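Local coordinates for fumarylacetoacetate hydrolase (Burkholderia xenovorans, PDB 5TI1), which probably hydrolyses fumarylacetoacetate to fumarate and acetoacetate, the last step of phenylalanine and tyrosine breakdown, at a site that binds magnesium, at residues Y151-E159 and M349-H360; S388-G396 and G406-G414. All coordinates share one frame; numbering follows the deposited sequence. Where two conformers were deposited one is given.

Interaction 1: residues Y151-E159 and M349-H360. With MG (magnesium ion), chain K.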
loop_
_atom_site.group_PDB
_atom_site.type_symbol
_atom_site.label_atom_id
_atom_site.label_comp_id
_atom_site.label_asym_id
_atom_site.label_seq_id
_atom_site.Cartn_x
_atom_site.Cartn_y
_atom_site.Cartn_z
ATOM N N TYR B 151 -0.496 2.319 -3.844
ATOM C CA TYR B 151 -1.630 2.494 -4.741
ATOM C C TYR B 151 -2.777 3.114 -3.951
ATOM O O TYR B 151 -3.207 2.565 -2.932
ATOM C CB TYR B 151 -2.032 1.155 -5.384
ATOM C CG TYR B 151 -3.410 1.120 -6.006
ATOM C CD1 TYR B 151 -3.864 2.160 -6.807
ATOM C CD2 TYR B 151 -4.260 0.022 -5.800
ATOM C CE1 TYR B 151 -5.137 2.128 -7.389
ATOM C CE2 TYR B 151 -5.523 -0.020 -6.366
ATOM C CZ TYR B 151 -5.956 1.036 -7.159
ATOM O OH TYR B 151 -7.209 1.001 -7.720
ATOM N N THR B 152 -3.228 4.277 -4.398
ATOM C CA THR B 152 -4.318 5.023 -3.794
ATOM C C THR B 152 -5.445 5.133 -4.810
ATOM O O THR B 152 -5.186 5.326 -6.001
ATOM C CB THR B 152 -3.853 6.432 -3.394
ATOM O OG1 THR B 152 -2.798 6.344 -2.426
ATOM C CG2 THR B 152 -5.013 7.245 -2.838
ATOM N N ASP B 153 -6.691 5.034 -4.354
ATOM C CA ASP B 153 -7.821 5.137 -5.271
ATOM C C ASP B 153 -8.799 6.191 -4.777
ATOM O O ASP B 153 -9.170 6.199 -3.599
ATOM C CB ASP B 153 -8.531 3.797 -5.446
ATOM C CG ASP B 153 -9.471 3.793 -6.636
ATOM O OD1 ASP B 153 -9.202 4.524 -7.626
ATOM O OD2 ASP B 153 -10.483 3.070 -6.567
ATOM N N PHE B 154 -9.203 7.082 -5.677
ATOM C CA PHE B 154 -10.124 8.140 -5.329
ATOM C C PHE B 154 -11.527 7.771 -5.804
ATOM O O PHE B 154 -11.820 6.600 -6.084
ATOM C CB PHE B 154 -9.607 9.465 -5.903
ATOM C CG PHE B 154 -8.363 9.953 -5.219
ATOM C CD1 PHE B 154 -8.449 10.724 -4.061
ATOM C CD2 PHE B 154 -7.108 9.600 -5.699
ATOM C CE1 PHE B 154 -7.302 11.154 -3.404
ATOM C CE2 PHE B 154 -5.951 10.024 -5.044
ATOM C CZ PHE B 154 -6.053 10.802 -3.894
ATOM N N TYR B 155 -12.395 8.772 -5.914
ATOM C CA TYR B 155 -13.829 8.569 -6.058
ATOM C C TYR B 155 -14.419 9.830 -6.664
ATOM O O TYR B 155 -15.457 10.315 -6.213
ATOM C CB TYR B 155 -14.440 8.277 -4.686
ATOM C CG TYR B 155 -15.823 7.678 -4.688
ATOM C CD1 TYR B 155 -16.025 6.337 -5.007
ATOM C CD2 TYR B 155 -16.922 8.431 -4.311
ATOM C CE1 TYR B 155 -17.284 5.784 -4.978
ATOM C CE2 TYR B 155 -18.190 7.889 -4.292
ATOM C CZ TYR B 155 -18.367 6.564 -4.623
ATOM O OH TYR B 155 -19.628 6.020 -4.601
ATOM N N SER B 156 -13.746 10.386 -7.668
ATOM C CA SER B 156 -13.875 11.808 -7.967
ATOM C C SER B 156 -14.804 12.093 -9.141
ATOM O O SER B 156 -14.705 13.168 -9.744
ATOM C CB SER B 156 -12.498 12.424 -8.224
ATOM O OG SER B 156 -11.674 12.387 -7.064
ATOM N N SER B 157 -15.702 11.166 -9.475
ATOM C CA SER B 157 -16.718 11.401 -10.500
ATOM C C SER B 157 -18.038 11.762 -9.829
ATOM O O SER B 157 -18.606 10.949 -9.089
ATOM C CB SER B 157 -16.900 10.176 -11.394
ATOM O OG SER B 157 -18.025 10.321 -12.253
ATOM N N LYS B 158 -18.528 12.979 -10.095
ATOM C CA LYS B 158 -19.809 13.389 -9.529
ATOM C C LYS B 158 -20.944 12.511 -10.042
ATOM O O LYS B 158 -21.835 12.129 -9.275
ATOM C CB LYS B 158 -20.090 14.862 -9.835
ATOM C CG LYS B 158 -21.273 15.409 -9.061
ATOM C CD LYS B 158 -21.405 16.924 -9.215
ATOM C CE LYS B 158 -22.531 17.471 -8.349
ATOM N NZ LYS B 158 -22.596 18.968 -8.369
ATOM N N GLU B 159 -20.925 12.177 -11.335
ATOM C CA GLU B 159 -21.979 11.338 -11.905
ATOM C C GLU B 159 -21.969 9.943 -11.292
ATOM O O GLU B 159 -23.028 9.347 -11.049
ATOM C CB GLU B 159 -21.813 11.251 -13.427
ATOM C CG GLU B 159 -21.951 12.583 -14.183
ATOM C CD GLU B 159 -20.663 13.402 -14.204
ATOM O OE1 GLU B 159 -19.747 13.114 -13.397
ATOM O OE2 GLU B 159 -20.563 14.335 -15.029
ATOM N N MET B 349 -14.415 14.436 -14.743
ATOM C CA MET B 349 -14.145 14.293 -13.314
ATOM C C MET B 349 -14.253 15.632 -12.580
ATOM O O MET B 349 -13.795 16.673 -13.063
ATOM C CB MET B 349 -12.767 13.675 -13.109
ATOM C CG MET B 349 -12.649 12.260 -13.670
ATOM S SD MET B 349 -13.925 11.106 -13.081
ATOM C CE MET B 349 -12.998 10.221 -11.817
ATOM N N TYR B 350 -14.886 15.590 -11.405
ATOM C CA TYR B 350 -15.108 16.783 -10.591
ATOM C C TYR B 350 -13.830 17.242 -9.890
ATOM O O TYR B 350 -13.623 18.444 -9.694
ATOM C CB TYR B 350 -16.202 16.486 -9.566
ATOM C CG TYR B 350 -16.777 17.681 -8.840
ATOM C CD1 TYR B 350 -16.233 18.116 -7.638
ATOM C CD2 TYR B 350 -17.887 18.348 -9.335
ATOM C CE1 TYR B 350 -16.772 19.206 -6.956
ATOM C CE2 TYR B 350 -18.433 19.433 -8.666
ATOM C CZ TYR B 350 -17.872 19.858 -7.477
ATOM O OH TYR B 350 -18.412 20.938 -6.811
ATOM N N TRP B 351 -12.975 16.309 -9.477
ATOM C CA TRP B 351 -11.709 16.639 -8.824
ATOM C C TRP B 351 -10.566 16.279 -9.763
ATOM O O TRP B 351 -10.530 15.173 -10.306
ATOM C CB TRP B 351 -11.552 15.896 -7.491
ATOM C CG TRP B 351 -12.565 16.256 -6.432
ATOM C CD1 TRP B 351 -13.663 15.530 -6.064
ATOM C CD2 TRP B 351 -12.562 17.424 -5.590
ATOM N NE1 TRP B 351 -14.341 16.171 -5.051
ATOM C CE2 TRP B 351 -13.688 17.337 -4.746
ATOM C CE3 TRP B 351 -11.715 18.535 -5.472
ATOM C CZ2 TRP B 351 -13.994 18.320 -3.796
ATOM C CZ3 TRP B 351 -12.022 19.513 -4.525
ATOM C CH2 TRP B 351 -13.148 19.395 -3.700
ATOM N N THR B 352 -9.632 17.205 -9.953
ATOM C CA THR B 352 -8.511 16.942 -10.843
ATOM C C THR B 352 -7.428 16.130 -10.139
ATOM O O THR B 352 -7.438 15.947 -8.920
ATOM C CB THR B 352 -7.909 18.248 -11.342
ATOM O OG1 THR B 352 -7.324 18.935 -10.228
ATOM C CG2 THR B 352 -8.990 19.103 -11.977
ATOM N N MET B 353 -6.464 15.664 -10.942
ATOM C CA MET B 353 -5.280 15.010 -10.397
ATOM C C MET B 353 -4.527 15.925 -9.442
ATOM O O MET B 353 -4.064 15.486 -8.385
ATOM C CB MET B 353 -4.365 14.569 -11.537
ATOM C CG MET B 353 -4.929 13.451 -12.396
ATOM S SD MET B 353 -3.830 13.054 -13.776
ATOM C CE MET B 353 -4.097 14.475 -14.840
ATOM N N ALA B 354 -4.379 17.203 -9.809
ATOM C CA ALA B 354 -3.698 18.147 -8.931
ATOM C C ALA B 354 -4.390 18.214 -7.577
ATOM O O ALA B 354 -3.740 18.158 -6.523
ATOM C CB ALA B 354 -3.649 19.529 -9.591
ATOM N N GLN B 355 -5.720 18.311 -7.592
ATOM C CA GLN B 355 -6.456 18.407 -6.341
ATOM C C GLN B 355 -6.344 17.116 -5.544
ATOM O O GLN B 355 -6.203 17.149 -4.316
ATOM C CB GLN B 355 -7.911 18.759 -6.630
ATOM C CG GLN B 355 -8.066 20.171 -7.184
ATOM C CD GLN B 355 -9.487 20.485 -7.584
ATOM O OE1 GLN B 355 -10.173 19.657 -8.200
ATOM N NE2 GLN B 355 -9.944 21.687 -7.242
ATOM N N GLN B 356 -6.386 15.974 -6.233
ATOM C CA GLN B 356 -6.284 14.690 -5.553
ATOM C C GLN B 356 -4.946 14.559 -4.838
ATOM O O GLN B 356 -4.892 14.149 -3.676
ATOM C CB GLN B 356 -6.485 13.553 -6.556
ATOM C CG GLN B 356 -7.915 13.439 -7.072
ATOM C CD GLN B 356 -8.033 12.514 -8.275
ATOM O OE1 GLN B 356 -7.078 12.340 -9.031
ATOM N NE2 GLN B 356 -9.208 11.919 -8.453
ATOM N N LEU B 357 -3.853 14.899 -5.523
ATOM C CA LEU B 357 -2.535 14.812 -4.902
ATOM C C LEU B 357 -2.398 15.818 -3.763
ATOM O O LEU B 357 -1.836 15.503 -2.704
ATOM C CB LEU B 357 -1.452 15.041 -5.950
ATOM C CG LEU B 357 -0.013 14.828 -5.493
ATOM C CD1 LEU B 357 0.184 13.382 -4.996
ATOM C CD2 LEU B 357 0.942 15.188 -6.632
ATOM N N ALA B 358 -2.918 17.028 -3.964
ATOM C CA ALA B 358 -2.889 18.041 -2.915
ATOM C C ALA B 358 -3.597 17.540 -1.665
ATOM O O ALA B 358 -3.060 17.625 -0.552
ATOM C CB ALA B 358 -3.531 19.332 -3.425
ATOM N N HIS B 359 -4.788 16.969 -1.837
ATOM C CA HIS B 359 -5.487 16.411 -0.688
ATOM C C HIS B 359 -4.749 15.203 -0.117
ATOM O O HIS B 359 -4.645 15.064 1.107
ATOM C CB HIS B 359 -6.913 16.041 -1.070
ATOM C CG HIS B 359 -7.710 15.504 0.073
ATOM N ND1 HIS B 359 -8.185 16.306 1.088
ATOM C CD2 HIS B 359 -8.079 14.240 0.385
ATOM C CE1 HIS B 359 -8.835 15.560 1.963
ATOM N NE2 HIS B 359 -8.784 14.304 1.561
ATOM N N HIS B 360 -4.220 14.331 -0.986
ATOM C CA HIS B 360 -3.483 13.153 -0.521
ATOM C C HIS B 360 -2.385 13.526 0.474
ATOM O O HIS B 360 -2.149 12.806 1.451
ATOM C CB HIS B 360 -2.872 12.407 -1.710
ATOM C CG HIS B 360 -2.571 10.963 -1.436
ATOM N ND1 HIS B 360 -2.205 10.496 -0.191
ATOM C CD2 HIS B 360 -2.595 9.879 -2.251
ATOM C CE1 HIS B 360 -2.011 9.189 -0.252
ATOM N NE2 HIS B 360 -2.238 8.790 -1.491
HETATM MG MG MG K . -12.263 2.301 -7.726
HETATM O O HOH W 1 -20.768 19.306 -5.961
#

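Interaction 2: residues S388-G396 and G406-G414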
loop_
_atom_site.group_PDB
_atom_site.type_symbol
_atom_site.label_atom_id
_atom_site.label_comp_id
_atom_site.label_asym_id
_atom_site.label_seq_id
_atom_site.Cartn_x
_atom_site.Cartn_y
_atom_site.Cartn_z
ATOM N N SER B 388 -19.304 1.672 -14.823
ATOM C CA SER B 388 -19.440 0.382 -14.166
ATOM C C SER B 388 -20.730 -0.287 -14.615
ATOM O O SER B 388 -21.711 0.387 -14.924
ATOM C CB SER B 388 -19.438 0.526 -12.639
ATOM O OG SER B 388 -20.608 1.193 -12.195
ATOM N N LEU B 389 -20.726 -1.627 -14.631
ATOM C CA LEU B 389 -21.969 -2.348 -14.889
ATOM C C LEU B 389 -23.008 -2.046 -13.824
ATOM O O LEU B 389 -24.208 -2.031 -14.121
ATOM C CB LEU B 389 -21.724 -3.858 -14.972
ATOM C CG LEU B 389 -21.105 -4.448 -16.240
ATOM C CD1 LEU B 389 -21.894 -4.031 -17.460
ATOM C CD2 LEU B 389 -19.651 -4.047 -16.392
ATOM N N LEU B 390 -22.568 -1.795 -12.584
ATOM C CA LEU B 390 -23.494 -1.381 -11.535
ATOM C C LEU B 390 -24.320 -0.172 -11.974
ATOM O O LEU B 390 -25.544 -0.138 -11.789
ATOM C CB LEU B 390 -22.725 -1.079 -10.247
ATOM C CG LEU B 390 -23.559 -0.440 -9.131
ATOM C CD1 LEU B 390 -24.582 -1.430 -8.584
ATOM C CD2 LEU B 390 -22.674 0.136 -8.016
ATOM N N GLU B 391 -23.674 0.824 -12.583
ATOM C CA GLU B 391 -24.424 1.972 -13.087
ATOM C C GLU B 391 -25.124 1.645 -14.401
ATOM O O GLU B 391 -26.308 1.953 -14.572
ATOM C CB GLU B 391 -23.503 3.175 -13.276
ATOM C CG GLU B 391 -22.758 3.612 -12.019
ATOM C CD GLU B 391 -21.561 4.450 -12.358
ATOM O OE1 GLU B 391 -21.706 5.682 -12.439
ATOM O OE2 GLU B 391 -20.473 3.874 -12.568
ATOM N N LEU B 392 -24.400 1.031 -15.342
ATOM C CA LEU B 392 -24.950 0.803 -16.674
ATOM C C LEU B 392 -26.250 0.007 -16.626
ATOM O O LEU B 392 -27.158 0.259 -17.428
ATOM C CB LEU B 392 -23.916 0.093 -17.554
ATOM C CG LEU B 392 -22.671 0.924 -17.885
ATOM C CD1 LEU B 392 -21.572 0.080 -18.515
ATOM C CD2 LEU B 392 -23.036 2.118 -18.773
ATOM N N THR B 393 -26.371 -0.935 -15.689
ATOM C CA THR B 393 -27.566 -1.765 -15.575
ATOM C C THR B 393 -28.432 -1.379 -14.382
ATOM O O THR B 393 -29.413 -2.072 -14.092
ATOM C CB THR B 393 -27.190 -3.250 -15.481
ATOM O OG1 THR B 393 -26.592 -3.526 -14.209
ATOM C CG2 THR B 393 -26.210 -3.626 -16.574
ATOM N N TRP B 394 -28.105 -0.280 -13.708
ATOM C CA TRP B 394 -28.778 0.156 -12.482
ATOM C C TRP B 394 -28.997 -1.027 -11.540
ATOM O O TRP B 394 -30.119 -1.427 -11.218
ATOM C CB TRP B 394 -30.090 0.880 -12.783
ATOM C CG TRP B 394 -30.507 1.801 -11.664
ATOM C CD1 TRP B 394 -31.524 1.607 -10.773
ATOM C CD2 TRP B 394 -29.895 3.049 -11.306
ATOM N NE1 TRP B 394 -31.591 2.662 -9.892
ATOM C CE2 TRP B 394 -30.602 3.559 -10.197
ATOM C CE3 TRP B 394 -28.824 3.788 -11.823
ATOM C CZ2 TRP B 394 -30.273 4.773 -9.596
ATOM C CZ3 TRP B 394 -28.495 4.992 -11.217
ATOM C CH2 TRP B 394 -29.217 5.471 -10.117
ATOM N N ASN B 395 -27.871 -1.590 -11.104
ATOM C CA ASN B 395 -27.841 -2.731 -10.191
ATOM C C ASN B 395 -28.614 -3.930 -10.741
ATOM O O ASN B 395 -29.121 -4.757 -9.979
ATOM C CB ASN B 395 -28.366 -2.347 -8.805
ATOM C CG ASN B 395 -27.881 -3.288 -7.732
ATOM O OD1 ASN B 395 -26.931 -4.051 -7.948
ATOM N ND2 ASN B 395 -28.522 -3.244 -6.565
ATOM N N GLY B 396 -28.700 -4.045 -12.065
ATOM C CA GLY B 396 -29.379 -5.164 -12.679
ATOM C C GLY B 396 -30.844 -4.937 -12.966
ATOM O O GLY B 396 -31.527 -5.877 -13.390
ATOM N N GLY B 406 -26.568 -11.324 -26.424
ATOM C CA GLY B 406 -26.484 -11.649 -25.018
ATOM C C GLY B 406 -26.818 -10.459 -24.137
ATOM O O GLY B 406 -26.849 -9.305 -24.575
ATOM N N THR B 407 -27.076 -10.750 -22.860
ATOM C CA THR B 407 -27.409 -9.717 -21.887
ATOM C C THR B 407 -26.497 -9.840 -20.673
ATOM O O THR B 407 -26.121 -10.943 -20.271
ATOM C CB THR B 407 -28.892 -9.800 -21.463
ATOM O OG1 THR B 407 -29.130 -11.021 -20.755
ATOM C CG2 THR B 407 -29.802 -9.759 -22.689
ATOM N N ARG B 408 -26.122 -8.702 -20.095
ATOM C CA ARG B 408 -25.273 -8.708 -18.914
ATOM C C ARG B 408 -25.883 -7.835 -17.837
ATOM O O ARG B 408 -26.329 -6.715 -18.114
ATOM C CB ARG B 408 -23.852 -8.224 -19.233
ATOM C CG ARG B 408 -22.995 -9.258 -19.947
ATOM C CD ARG B 408 -22.818 -10.513 -19.098
ATOM N NE ARG B 408 -21.954 -11.497 -19.738
ATOM C CZ ARG B 408 -22.366 -12.389 -20.637
ATOM N NH1 ARG B 408 -23.637 -12.411 -21.022
ATOM N NH2 ARG B 408 -21.507 -13.264 -21.154
ATOM N N SER B 409 -25.908 -8.352 -16.613
ATOM C CA SER B 409 -26.083 -7.503 -15.445
ATOM C C SER B 409 -24.704 -7.223 -14.865
ATOM O O SER B 409 -24.183 -6.116 -15.014
ATOM C CB SER B 409 -27.009 -8.153 -14.422
ATOM O OG SER B 409 -28.349 -8.075 -14.866
ATOM N N PHE B 410 -24.089 -8.224 -14.245
ATOM C CA PHE B 410 -22.693 -8.139 -13.836
ATOM C C PHE B 410 -21.860 -9.096 -14.691
ATOM O O PHE B 410 -22.376 -9.766 -15.589
ATOM C CB PHE B 410 -22.565 -8.395 -12.331
ATOM C CG PHE B 410 -23.144 -7.287 -11.497
ATOM C CD1 PHE B 410 -22.396 -6.147 -11.215
ATOM C CD2 PHE B 410 -24.451 -7.352 -11.046
ATOM C CE1 PHE B 410 -22.936 -5.102 -10.467
ATOM C CE2 PHE B 410 -25.001 -6.322 -10.304
ATOM C CZ PHE B 410 -24.243 -5.187 -10.009
ATOM N N ILE B 411 -20.548 -9.120 -14.434
ATOM C CA ILE B 411 -19.629 -9.884 -15.271
ATOM C C ILE B 411 -19.791 -11.380 -15.022
ATOM O O ILE B 411 -19.922 -11.834 -13.878
ATOM C CB ILE B 411 -18.176 -9.456 -15.011
ATOM C CG1 ILE B 411 -17.962 -7.971 -15.330
ATOM C CG2 ILE B 411 -17.218 -10.311 -15.832
ATOM C CD1 ILE B 411 -16.650 -7.445 -14.756
ATOM N N GLU B 412 -19.746 -12.158 -16.089
ATOM C CA GLU B 412 -19.874 -13.602 -15.999
ATOM C C GLU B 412 -18.540 -14.269 -16.321
ATOM O O GLU B 412 -17.627 -13.645 -16.875
ATOM C CB GLU B 412 -21.005 -14.089 -16.919
ATOM C CG GLU B 412 -22.323 -14.139 -16.163
ATOM C CD GLU B 412 -23.516 -13.824 -17.010
ATOM O OE1 GLU B 412 -24.553 -13.429 -16.435
ATOM O OE2 GLU B 412 -23.429 -13.976 -18.245
ATOM N N ASP B 413 -18.423 -15.538 -15.914
ATOM C CA ASP B 413 -17.191 -16.287 -16.121
ATOM C C ASP B 413 -16.880 -16.396 -17.609
ATOM O O ASP B 413 -17.776 -16.593 -18.434
ATOM C CB ASP B 413 -17.304 -17.682 -15.500
ATOM C CG ASP B 413 -17.351 -17.652 -13.971
ATOM O OD1 ASP B 413 -17.089 -16.590 -13.358
ATOM O OD2 ASP B 413 -17.637 -18.711 -13.376
ATOM N N GLY B 414 -15.601 -16.246 -17.952
ATOM C CA GLY B 414 -15.181 -16.258 -19.334
ATOM C C GLY B 414 -15.382 -14.954 -20.091
ATOM O O GLY B 414 -14.950 -14.866 -21.251
#

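Interaction 1: residues Y151-E159 and M349-H360
Ser156 meets the 349-360 segment through both its backbone and its side chain. Ser156 O accepts from Tyr350 N at 2.9 Å, with the donor almost in line with the C=O bond. Ser156 OG accepts from Gln356 NE2, also at 2.9 Å. This second bond is fairly straight (163°), and OG lies in the amide plane of Gln356. The same OG also packs on Trp351 CB. The extended Gln356 chain runs over one face of the Phe154 ring. Gln356 CB sits 3.8 Å from the ring centroid as a CH-pi contact, and the amide lies nearly parallel to the ring, the planes 19° apart. With CG beside its backbone N (chi1 -69°), Phe154 brings its ring against Gln356, and Phe154 CZ comes near Gln356 O. At the far end, Thr152 OG1 and His360 NE2 share a hydrogen bond of 2.7 Å, made in the plane of the imidazole. Met349 bends at chi2 and chi3, bringing SD to 3.5 Å from Ser157 CB. Lys158 CD packs 3.8 Å from Tyr350 CD2, while Tyr350 OH takes a bond from Asp307 N.

The contact lays helix 353-362 across strand 151-154 of the mixed sheet in the FAH-family C-terminal region. The residues facing the helix alternate with Asp153, whose OD2 binds the magnesium ion at 2.3 Å. Glu226, Glu228 and Asp260 complete the protein ligands of that ion. The CB of Tyr155, a predicted substrate-binding residue, points away from the 349-360 segment.

Further out, a capping box of Thr352 and Gln355 starts the helix. Ser157 is an N-cap: its OG accepts from the backbone N of His160, the predicted proton acceptor. On the second subunit, Phe277 meets the His360 ring and Arg189 packs on Thr152.

Interaction 2: residues S388-G396 and G406-G414
Arg408 meets Thr393 through its backbone: its carbonyl O lies 3.5 Å from Thr393 CG2. The Arg408 side chain leads away from helix 389-392 and forms a salt bridge with Asp415. Ser409 comes next. Ser409 O is covered by Leu389 CB at 3.3 Å and by Thr393 CG2 at 3.6 Å. This oxygen is buried and has no hydrogen-bond partner in the model. Ser409 OG packs on Gly396 CA.

Phe410 makes the largest contribution. Its ring lies beside the Leu390 side chain, the two pointing the same way. Phe410 CE1 lies 3.9 Å from Leu390 CA, and Phe410 CZ meets Leu390 CD1 at 4.0 Å. Asn395 OD1 comes up to the ring edge, in plane, 3.6 Å from Phe410 CZ. The amide stands steeply to the ring, the planes 80° apart. That oxygen also accepts from Lys222 NZ. Ile411 adds a looser apolar contact, CG1 to Leu389 CD2.

The surface that receives these residues is shaped by the helix ends. Ser388 is the N-cap. A Schellman motif with Trp394 as its C-prime residue closes the helix. The CB of Asn395 then points away, while its amide end bends back to Phe410. Thr393 OG1 gives a 2.8 Å bond to Leu389 O, which also accepts from Thr393 N on the other face of its plane.

No hydrogen bond joins the two segments; this is side-chain packing against backbone and apolar groups. Leu389 touches Ile225 of strand 223-233 and Ile341 of strand 339-345, and Leu390 meets Met167 of helix 158-168. Ile411 also packs on Ile225 and pairs by backbone with Leu223.

Interactions 1 and 2 follow one another along the chain, and their centres lie about 25 Å apart. They touch by packing, with Glu159 O 4.1 Å from Glu391 OE1. Both border the probable active site around the magnesium ion. Interaction 1 supplies a metal ligand directly. Interaction 2 stands farther off, with the Leu390 side chain about 11 Å from the ion. The two approach His160, the predicted proton acceptor: the Ser157 side chain is about 3 Å from that of His160, and the Leu390 side chain about 6 Å. Glu391 OE2 also makes a weak hydrogen bond to His160 ND1. Helix 158-168 begins in interaction 1 and touches the 388-396 segment at Leu390 and Trp394.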